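Local coordinates for Exo-beta-1,4-mannosidase (Rhizomucor miehei, PDB 4LYP), which hydrolyses terminal beta-mannose residues from beta-mannosides as a fungal glycoside hydrolase of family 5, and also shows transglycosylation activity, at residues Ala37-Ala42 and Lys260-Ala265; Thr144-Leu149 and Val229-Gln234. One frame throughout, in Å; residues are numbered along the deposited sequence. Where two conformers were deposited one is given.

Interaction 1: Ala37-Ala42 and Lys260-Ala265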
loop_
_atom_site.group_PDB
_atom_site.type_symbol
_atom_site.label_atom_id
_atom_site.label_comp_id
_atom_site.label_asym_id
_atom_site.label_seq_id
_atom_site.Cartn_x
_atom_site.Cartn_y
_atom_site.Cartn_z
ATOM N N ALA A 37 1.675 -11.241 20.448
ATOM C CA ALA A 37 0.820 -10.511 19.538
ATOM C C ALA A 37 1.529 -9.925 18.348
ATOM O O ALA A 37 0.876 -9.412 17.416
ATOM C CB ALA A 37 0.061 -9.417 20.306
ATOM N N PHE A 38 2.876 -9.999 18.296
ATOM C CA PHE A 38 3.572 -9.466 17.114
ATOM C C PHE A 38 3.462 -10.472 15.999
ATOM O O PHE A 38 3.670 -11.693 16.190
ATOM C CB PHE A 38 5.039 -9.188 17.428
ATOM C CG PHE A 38 5.223 -7.963 18.293
ATOM C CD1 PHE A 38 5.553 -6.712 17.739
ATOM C CD2 PHE A 38 5.026 -8.017 19.673
ATOM C CE1 PHE A 38 5.619 -5.591 18.498
ATOM C CE2 PHE A 38 5.117 -6.855 20.430
ATOM C CZ PHE A 38 5.484 -5.649 19.840
ATOM N N VAL A 39 3.247 -9.966 14.781
ATOM C CA VAL A 39 3.277 -10.864 13.601
ATOM C C VAL A 39 4.723 -11.239 13.366
ATOM O O VAL A 39 5.631 -10.395 13.436
ATOM C CB VAL A 39 2.654 -10.150 12.377
ATOM C CG1 VAL A 39 2.710 -11.094 11.177
ATOM C CG2 VAL A 39 1.253 -9.718 12.660
ATOM N N LYS A 40 4.950 -12.533 13.030
ATOM C CA LYS A 40 6.315 -13.058 12.868
ATOM C C LYS A 40 6.343 -13.866 11.593
ATOM O O LYS A 40 5.296 -14.207 11.014
ATOM C CB LYS A 40 6.687 -13.988 14.047
ATOM C CG LYS A 40 6.476 -13.319 15.374
ATOM C CD LYS A 40 6.727 -14.262 16.558
ATOM C CE LYS A 40 6.269 -13.595 17.883
ATOM N NZ LYS A 40 4.726 -13.529 18.003
ATOM N N ILE A 41 7.540 -14.232 11.160
ATOM C CA ILE A 41 7.679 -15.232 10.080
ATOM C C ILE A 41 7.703 -16.604 10.783
ATOM O O ILE A 41 8.424 -16.805 11.761
ATOM C CB ILE A 41 8.974 -15.025 9.269
ATOM C CG1 ILE A 41 9.136 -13.575 8.809
ATOM C CG2 ILE A 41 9.021 -16.063 8.104
ATOM C CD1 ILE A 41 7.982 -13.146 7.912
ATOM N N ALA A 42 6.923 -17.526 10.268
ATOM C CA ALA A 42 7.053 -18.907 10.709
ATOM C C ALA A 42 8.521 -19.343 10.662
ATOM O O ALA A 42 9.249 -19.028 9.731
ATOM C CB ALA A 42 6.251 -19.800 9.832
ATOM N N LYS A 260 11.386 -5.606 17.152
ATOM C CA LYS A 260 10.305 -6.560 17.300
ATOM C C LYS A 260 9.466 -6.749 16.032
ATOM O O LYS A 260 8.640 -7.651 16.003
ATOM C CB LYS A 260 9.360 -6.114 18.418
ATOM C CG LYS A 260 10.068 -6.087 19.794
ATOM C CD LYS A 260 9.174 -5.542 20.881
ATOM C CE LYS A 260 9.864 -5.632 22.263
ATOM N NZ LYS A 260 10.376 -7.004 22.491
ATOM N N HIS A 261 9.656 -5.884 15.015
ATOM C CA HIS A 261 8.759 -5.858 13.841
ATOM C C HIS A 261 9.385 -6.437 12.598
ATOM O O HIS A 261 10.596 -6.310 12.353
ATOM C CB HIS A 261 8.384 -4.394 13.596
ATOM C CG HIS A 261 7.314 -3.883 14.507
ATOM N ND1 HIS A 261 7.353 -2.612 15.034
ATOM C CD2 HIS A 261 6.121 -4.450 14.885
ATOM C CE1 HIS A 261 6.244 -2.421 15.731
ATOM N NE2 HIS A 261 5.452 -3.527 15.643
ATOM N N LEU A 262 8.528 -6.963 11.770
ATOM C CA LEU A 262 8.876 -7.343 10.397
ATOM C C LEU A 262 9.204 -6.121 9.529
ATOM O O LEU A 262 8.699 -5.017 9.790
ATOM C CB LEU A 262 7.730 -8.127 9.780
ATOM C CG LEU A 262 7.329 -9.393 10.519
ATOM C CD1 LEU A 262 6.126 -10.062 9.812
ATOM C CD2 LEU A 262 8.519 -10.369 10.649
ATOM N N VAL A 263 9.991 -6.370 8.488
ATOM C CA VAL A 263 10.379 -5.356 7.518
ATOM C C VAL A 263 10.070 -5.852 6.140
ATOM O O VAL A 263 10.389 -7.012 5.763
ATOM C CB VAL A 263 11.868 -4.968 7.679
ATOM C CG1 VAL A 263 12.268 -3.890 6.666
ATOM C CG2 VAL A 263 12.137 -4.500 9.094
ATOM N N SER A 264 9.513 -4.958 5.328
ATOM C CA SER A 264 9.181 -5.206 3.943
ATOM C C SER A 264 9.771 -4.173 2.989
ATOM O O SER A 264 10.051 -3.051 3.400
ATOM C CB SER A 264 7.580 -5.084 3.861
ATOM O OG SER A 264 7.128 -5.139 2.544
ATOM N N ALA A 265 9.992 -4.566 1.716
ATOM C CA ALA A 265 10.595 -3.715 0.724
ATOM C C ALA A 265 9.619 -2.877 -0.074
ATOM O O ALA A 265 10.042 -1.917 -0.717
ATOM C CB ALA A 265 11.408 -4.562 -0.231
HETATM O O HOH W 1 5.890 -7.566 13.464
HETATM O O HOH W 2 8.204 -9.773 14.320
#
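Leu-262 meets Val-39 and Ile-41, and Phe-38 meets Lys-260 and His-261. No direct hydrogen bond joins Ala-37-Ala-42 to Lys-260-Ala-265.

Phe-38 can be followed outward from the backbone. Its CB and CG pass near the carbonyl oxygen of Lys-260, and CD1 lies 3.7 Å from that Lys-260 O. Further out, CE1 approaches His-261 NE2 at 3.5 Å. CZ, at the tip, meets Lys-260 CD. Over one face of the ring sits Lys-260 CB, 4.1 Å from the centroid, a CH-pi contact. His-261 CD2 lies at the ring edge, in its plane. The ring planes of Phe-38 and His-261 are turned 53° apart. The imidazole is also held by a hydrogen bond from His-261 NE2 to Asp-227 O. The far end of Lys-260 turns away from Phe-38, and in the conformer given its NZ forms a salt bridge with Glu-35.

Leu-262 splits its two methyls between two partners. CD1 packs 3.8 Å from Val-39 CG1. CD2 packs 3.7 Å from Ile-41 CG1. Val-39 turns CG1 anti to its backbone N (chi1 180°), which brings that methyl to the leucine.

Two waters lie in hydrogen-bonding range of Val-39 O. One also takes the N-H of Leu-262. The other bridges to Lys-260 O, with its oxygen 2.7 Å from that atom. The two main chains are thus linked through solvent and not as paired strands.

The contact sets the N-terminal segment against one end of the barrel. Strand 40-41 pairs with strand 48-50, whose Phe-48 touches both Ile-41 and Leu-262. Strand 262-264 lies beside strand 230-234, and Val-263 packs on helix 244-257.

Interaction 2: Thr144-Leu149 and Val229-Gln234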
loop_
_atom_site.group_PDB
_atom_site.type_symbol
_atom_site.label_atom_id
_atom_site.label_comp_id
_atom_site.label_asym_id
_atom_site.label_seq_id
_atom_site.Cartn_x
_atom_site.Cartn_y
_atom_site.Cartn_z
ATOM N N THR A 144 -4.038 -5.540 11.758
ATOM C CA THR A 144 -2.619 -5.132 11.822
ATOM C C THR A 144 -2.319 -4.218 10.630
ATOM O O THR A 144 -3.046 -4.215 9.618
ATOM C CB THR A 144 -1.668 -6.336 11.783
ATOM O OG1 THR A 144 -1.911 -7.120 10.587
ATOM C CG2 THR A 144 -1.816 -7.173 13.040
ATOM N N ALA A 145 -1.262 -3.426 10.781
ATOM C CA ALA A 145 -0.893 -2.408 9.826
ATOM C C ALA A 145 0.449 -2.739 9.163
ATOM O O ALA A 145 1.439 -3.069 9.826
ATOM C CB ALA A 145 -0.753 -1.056 10.500
ATOM N N VAL A 146 0.494 -2.534 7.858
ATOM C CA VAL A 146 1.761 -2.445 7.115
ATOM C C VAL A 146 2.036 -0.939 6.952
ATOM O O VAL A 146 1.213 -0.226 6.331
ATOM C CB VAL A 146 1.696 -3.161 5.740
ATOM C CG1 VAL A 146 2.930 -2.899 4.935
ATOM C CG2 VAL A 146 1.462 -4.657 5.969
ATOM N N MET A 147 3.117 -0.471 7.581
ATOM C CA MET A 147 3.385 0.979 7.699
ATOM C C MET A 147 4.361 1.407 6.591
ATOM O O MET A 147 5.566 1.203 6.733
ATOM C CB MET A 147 3.992 1.272 9.029
ATOM C CG MET A 147 3.047 1.025 10.237
ATOM S SD MET A 147 1.795 2.294 10.408
ATOM C CE MET A 147 2.781 3.520 11.282
ATOM N N THR A 148 3.839 1.942 5.504
ATOM C CA THR A 148 4.676 2.356 4.357
ATOM C C THR A 148 5.362 3.678 4.715
ATOM O O THR A 148 4.687 4.676 5.008
ATOM C CB THR A 148 3.873 2.459 3.096
ATOM O OG1 THR A 148 3.149 1.205 2.901
ATOM C CG2 THR A 148 4.724 2.718 1.877
ATOM N N LEU A 149 6.703 3.676 4.756
ATOM C CA LEU A 149 7.455 4.832 5.286
ATOM C C LEU A 149 7.832 5.861 4.245
ATOM O O LEU A 149 8.373 6.936 4.613
ATOM C CB LEU A 149 8.685 4.313 6.015
ATOM C CG LEU A 149 8.401 3.592 7.319
ATOM C CD1 LEU A 149 9.590 2.690 7.677
ATOM C CD2 LEU A 149 8.154 4.633 8.400
ATOM N N VAL A 229 0.043 -3.879 17.004
ATOM C CA VAL A 229 -0.894 -3.596 15.905
ATOM C C VAL A 229 -0.133 -3.385 14.596
ATOM O O VAL A 229 -0.683 -3.607 13.518
ATOM C CB VAL A 229 -1.767 -2.387 16.288
ATOM C CG1 VAL A 229 -2.599 -1.906 15.111
ATOM C CG2 VAL A 229 -2.682 -2.768 17.477
ATOM N N ILE A 230 1.124 -2.920 14.662
ATOM C CA ILE A 230 1.943 -2.783 13.470
ATOM C C ILE A 230 2.489 -4.171 13.130
ATOM O O ILE A 230 3.250 -4.744 13.933
ATOM C CB ILE A 230 3.029 -1.716 13.717
ATOM C CG1 ILE A 230 2.350 -0.345 13.791
ATOM C CG2 ILE A 230 4.090 -1.783 12.602
ATOM C CD1 ILE A 230 3.261 0.750 14.306
ATOM N N MET A 231 2.150 -4.672 11.946
ATOM C CA MET A 231 2.706 -5.906 11.411
ATOM C C MET A 231 4.107 -5.684 10.886
ATOM O O MET A 231 5.015 -6.524 11.085
ATOM C CB MET A 231 1.775 -6.433 10.293
ATOM C CG MET A 231 2.475 -7.513 9.470
ATOM S SD MET A 231 1.309 -8.265 8.317
ATOM C CE MET A 231 2.427 -9.010 7.117
ATOM N N SER A 232 4.280 -4.654 10.085
ATOM C CA SER A 232 5.573 -4.451 9.435
ATOM C C SER A 232 5.850 -2.982 9.172
ATOM O O SER A 232 4.903 -2.170 9.020
ATOM C CB SER A 232 5.683 -5.270 8.129
ATOM O OG SER A 232 4.751 -4.748 7.224
ATOM N N TRP A 233 7.127 -2.661 9.088
ATOM C CA TRP A 233 7.613 -1.376 8.536
ATOM C C TRP A 233 8.013 -1.652 7.114
ATOM O O TRP A 233 8.763 -2.586 6.838
ATOM C CB TRP A 233 8.844 -0.908 9.283
ATOM C CG TRP A 233 8.524 -0.622 10.718
ATOM C CD1 TRP A 233 8.826 -1.397 11.843
ATOM C CD2 TRP A 233 7.775 0.502 11.226
ATOM N NE1 TRP A 233 8.280 -0.829 12.971
ATOM C CE2 TRP A 233 7.642 0.327 12.642
ATOM C CE3 TRP A 233 7.220 1.644 10.620
ATOM C CZ2 TRP A 233 6.964 1.232 13.427
ATOM C CZ3 TRP A 233 6.534 2.540 11.402
ATOM C CH2 TRP A 233 6.424 2.344 12.802
ATOM N N GLN A 234 7.513 -0.842 6.183
ATOM C CA GLN A 234 7.801 -1.040 4.749
ATOM C C GLN A 234 8.634 0.114 4.246
ATOM O O GLN A 234 8.250 1.284 4.443
ATOM C CB GLN A 234 6.501 -1.208 3.986
ATOM C CG GLN A 234 6.725 -1.358 2.487
ATOM C CD GLN A 234 5.427 -1.818 1.889
ATOM O OE1 GLN A 234 4.559 -0.974 1.550
ATOM N NE2 GLN A 234 5.227 -3.144 1.777
#
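Ala-145 and Met-147 bond to the strand beside them: 144-148 and 230-234 are parallel neighbours in the TIM barrel. Strand 230-234 carries a beta bulge at Met-231. The strand axes run 16° apart.

Backbone hydrogen bonds form the ladder. Ala-145 N donates to Val-229 O. At the bulge, Ala-145 O accepts from two successive amides, Met-231 N at 2.8 Å and Ser-232 N at 3.3 Å. The shorter bond is the more bent, 138° at the hydrogen, while the longer lies in the carbonyl plane. The register slips by one residue here, from Ala-145 facing Ile-230 to Val-146 facing Ser-232. Met-147 N then bonds to Ser-232 O, Gln-234 N to Met-147 O, and Leu-149 N to Gln-234 O.

Apolar contacts fill the face of Ala-145, Met-147 and Trp-233, which is covered by helices 125-140 and 197-213. Met-147 and Trp-233 lie side by side, with Met-147 CB 3.6 Å from Trp-233 CE3. The methionine chain bends at chi2 and chi3. This brings Met-147 CE back to within 3.9 Å of Trp-233 CZ3. Met-147 CG also rests on Ile-230 CG2. Leu-149 CD2 reaches the same Trp-233 CE3.

The face of Val-146, Thr-148, Ser-232 and Gln-234 is mixed, and its polar groups are hydrogen-bonded. Ser-232 OG touches both methyls of Val-146 and is hydrogen-bonded to Tyr-287 OH. Gln-234 NE2 bonds to Glu-336 OE1, and its OE1 accepts from Arg-97 NE, so the amide is gripped at both ends. Thr-148 OG1 adds a donor to Gln-234 OE1 at 2.9 Å, placed 35° above the amide plane.

The two interactions are neighbours, with centres about 9 Å apart. They share one sheet, in which strand 262-264 follows strand 230-234. Both segments of interaction 2 fall, in sequence, between the two segments of interaction 1. Probable hydrogen bonds join them: Ser-264 N to Trp-233 O at 2.9 Å, and Ser-264 OG to Gln-234 NE2, also at 2.9 Å. The His-261 and Trp-233 rings meet with planes about 75° apart. The side chains of Ile-41 and Met-231 lie about 9 and 10 Å from a bound guanidine, so neither is in contact with one. Strand 230-234 also leads toward Glu-238, which lines a guanidine pocket with Trp-153, Trp-293, Asn-296 and Glu-416.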